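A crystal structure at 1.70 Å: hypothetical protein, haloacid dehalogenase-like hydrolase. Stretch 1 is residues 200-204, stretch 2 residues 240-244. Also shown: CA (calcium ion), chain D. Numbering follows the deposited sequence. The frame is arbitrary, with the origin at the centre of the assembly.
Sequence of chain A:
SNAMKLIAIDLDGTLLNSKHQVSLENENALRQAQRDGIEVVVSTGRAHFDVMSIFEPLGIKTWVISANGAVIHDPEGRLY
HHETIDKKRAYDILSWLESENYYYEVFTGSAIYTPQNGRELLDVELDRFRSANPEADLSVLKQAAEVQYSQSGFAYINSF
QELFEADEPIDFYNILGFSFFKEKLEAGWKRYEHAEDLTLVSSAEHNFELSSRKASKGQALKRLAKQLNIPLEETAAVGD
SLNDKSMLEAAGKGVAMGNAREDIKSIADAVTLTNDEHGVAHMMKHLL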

ATOM      1  N   LEU A 200      -2.634 -11.196  -6.148  1.00 14.86           N
ATOM      2  CA  LEU A 200      -3.318 -10.178  -6.943  1.00 15.94           C
ATOM      3  C   LEU A 200      -4.273  -9.363  -6.080  1.00 15.24           C
ATOM      4  O   LEU A 200      -5.167  -9.915  -5.437  1.00 14.94           O
ATOM      5  CB  LEU A 200      -4.107 -10.832  -8.085  1.00 16.15           C
ATOM      6  CG  LEU A 200      -5.100  -9.925  -8.836  1.00 17.45           C
ATOM      7  CD1 LEU A 200      -4.347  -8.830  -9.581  1.00 16.72           C
ATOM      8  CD2 LEU A 200      -5.923 -10.758  -9.813  1.00 18.82           C
ATOM      9  N   VAL A 201      -4.075  -8.047  -6.066  1.00 14.80           N
ATOM     10  CA  VAL A 201      -4.930  -7.145  -5.299  1.00 15.15           C
ATOM     11  C   VAL A 201      -5.144  -5.846  -6.073  1.00 15.76           C
ATOM     12  O   VAL A 201      -4.714  -5.714  -7.220  1.00 15.23           O
ATOM     13  CB  VAL A 201      -4.313  -6.789  -3.915  1.00 15.93           C
ATOM     14  CG1 VAL A 201      -4.121  -8.049  -3.089  1.00 16.18           C
ATOM     15  CG2 VAL A 201      -2.990  -6.050  -4.100  1.00 15.04           C
ATOM     16  N   SER A 202      -5.829  -4.898  -5.439  1.00 17.04           N
ATOM     17  CA  SER A 202      -6.082  -3.589  -6.029  1.00 16.72           C
ATOM     18  C   SER A 202      -6.063  -2.567  -4.901  1.00 16.67           C
ATOM     19  O   SER A 202      -6.487  -2.871  -3.778  1.00 18.69           O
ATOM     20  CB  SER A 202      -7.443  -3.560  -6.733  1.00 18.32           C
ATOM     21  OG  SER A 202      -7.777  -2.242  -7.145  1.00 17.53           O
ATOM     22  N   SER A 203      -5.559  -1.367  -5.185  1.00 15.40           N
ATOM     23  CA  SER A 203      -5.503  -0.306  -4.184  1.00 16.33           C
ATOM     24  C   SER A 203      -6.300   0.918  -4.641  1.00 16.14           C
ATOM     25  O   SER A 203      -6.316   1.943  -3.958  1.00 15.93           O
ATOM     26  CB  SER A 203      -4.054   0.109  -3.915  1.00 15.69           C
ATOM     27  OG  SER A 203      -3.449   0.652  -5.079  1.00 15.48           O
ATOM     28  N   ALA A 204      -6.940   0.801  -5.800  1.00 16.14           N
ATOM     29  CA  ALA A 204      -7.745   1.883  -6.368  1.00 16.87           C
ATOM     30  C   ALA A 204      -8.623   1.334  -7.493  1.00 17.19           C
ATOM     31  O   ALA A 204      -8.301   0.315  -8.104  1.00 16.80           O
ATOM     32  CB  ALA A 204      -6.839   2.998  -6.891  1.00 16.71           C
ATOM     33  N   ASP A 240      -8.969   0.654   4.411  1.00 14.30           N
ATOM     34  CA  ASP A 240     -10.157   1.039   3.647  1.00 14.40           C
ATOM     35  C   ASP A 240     -10.254   0.354   2.289  1.00 14.39           C
ATOM     36  O   ASP A 240     -11.344   0.191   1.750  1.00 14.72           O
ATOM     37  CB  ASP A 240     -10.153   2.550   3.384  1.00 14.83           C
ATOM     38  CG  ASP A 240      -9.019   2.973   2.464  1.00 16.26           C
ATOM     39  OD1 ASP A 240      -7.880   2.591   2.767  1.00 14.77           O
ATOM     40  OD2 ASP A 240      -9.253   3.673   1.448  1.00 14.37           O
ATOM     41  N   SER A 241      -9.109  -0.038   1.742  1.00 15.45           N
ATOM     42  CA  SER A 241      -9.058  -0.620   0.407  1.00 15.07           C
ATOM     43  C   SER A 241      -8.927  -2.137   0.279  1.00 15.14           C
ATOM     44  O   SER A 241      -8.577  -2.839   1.225  1.00 15.25           O
ATOM     45  CB  SER A 241      -7.945   0.073  -0.372  1.00 14.85           C
ATOM     46  OG  SER A 241      -6.777   0.147   0.427  1.00 15.89           O
ATOM     47  N   LEU A 242      -9.193  -2.629  -0.927  1.00 16.88           N
ATOM     48  CA  LEU A 242      -9.165  -4.059  -1.202  1.00 17.61           C
ATOM     49  C   LEU A 242      -7.856  -4.761  -0.856  1.00 16.38           C
ATOM     50  O   LEU A 242      -7.876  -5.913  -0.426  1.00 17.86           O
ATOM     51  CB  LEU A 242      -9.526  -4.318  -2.670  1.00 20.28           C
ATOM     52  CG  LEU A 242      -9.710  -5.787  -3.062  1.00 25.42           C
ATOM     53  CD1 LEU A 242     -10.761  -6.437  -2.169  1.00 26.58           C
ATOM     54  CD2 LEU A 242     -10.105  -5.881  -4.535  1.00 27.29           C
ATOM     55  N   ASN A 243      -6.727  -4.080  -1.034  1.00 15.08           N
ATOM     56  CA  ASN A 243      -5.434  -4.681  -0.723  1.00 14.81           C
ATOM     57  C   ASN A 243      -5.215  -4.881   0.780  1.00 15.47           C
ATOM     58  O   ASN A 243      -4.212  -5.465   1.196  1.00 14.47           O
ATOM     59  CB  ASN A 243      -4.297  -3.846  -1.336  1.00 14.25           C
ATOM     60  CG  ASN A 243      -4.290  -2.400  -0.855  1.00 15.36           C
ATOM     61  OD1 ASN A 243      -5.333  -1.837  -0.528  1.00 15.14           O
ATOM     62  ND2 ASN A 243      -3.104  -1.786  -0.838  1.00 14.05           N
ATOM     63  N   ASP A 244      -6.153  -4.398   1.594  1.00 14.27           N
ATOM     64  CA  ASP A 244      -6.051  -4.546   3.045  1.00 13.98           C
ATOM     65  C   ASP A 244      -6.806  -5.769   3.555  1.00 14.42           C
ATOM     66  O   ASP A 244      -6.659  -6.153   4.716  1.00 14.12           O
ATOM     67  CB  ASP A 244      -6.617  -3.320   3.771  1.00 12.72           C
ATOM     68  CG  ASP A 244      -5.865  -2.049   3.461  1.00 13.94           C
ATOM     69  OD1 ASP A 244      -4.630  -2.114   3.271  1.00 13.63           O
ATOM     70  OD2 ASP A 244      -6.514  -0.977   3.440  1.00 13.37           O
TER
HETATM   71 CA    CA D 903      -5.857   2.318   1.323  1.00 23.44          CA
HETATM   72  O   HOH W   1      -7.029   3.871  -0.228  1.00 14.73           O

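Contact between residues 200-204 and 240-244, two short segments of one chain that bury 242 Å² between them. The nearest CA atoms across the contact are those of Val201 and Asn243, 5.2 Å apart. Polar approach: the carbonyl of Ser202 faces the start of the 242-244 turn, with Ser202 O 3.0 Å from Asn243 N and 3.5 Å from Leu242 CB; whether the first pair is a hydrogen bond is left open by the geometry. Van der Waals packing: Val201 directs its CA-to-CB bond toward the other segment and sets CG2 3.8 Å from Asn243 CB. Ser202 CB lies 4.2 Å from Leu242 CD2, so a leucine methyl packs beside the serine methylene. Ser203 O lies 4.4 Å from Ser241 CB, and the Ser203 side chain packs against that of Asn243. Within 240-244, the backbone hydrogen bond from Asp244 N to Ser241 O (2.9 Å) closes a tight turn, and Asp244 OD2 accepts from Ser241 N (3.2 Å) and, weakly, from Asp240 N (3.1 Å), tying the side chain back to the start of the segment. Metal: the calcium ion is bound by Asp240 OD1 and Ser241 OG, each 2.5 Å from CA, by water 1 and by atoms elsewhere in the structure; water 1 also donates to Asp240 OD2, its O 2.8 Å away.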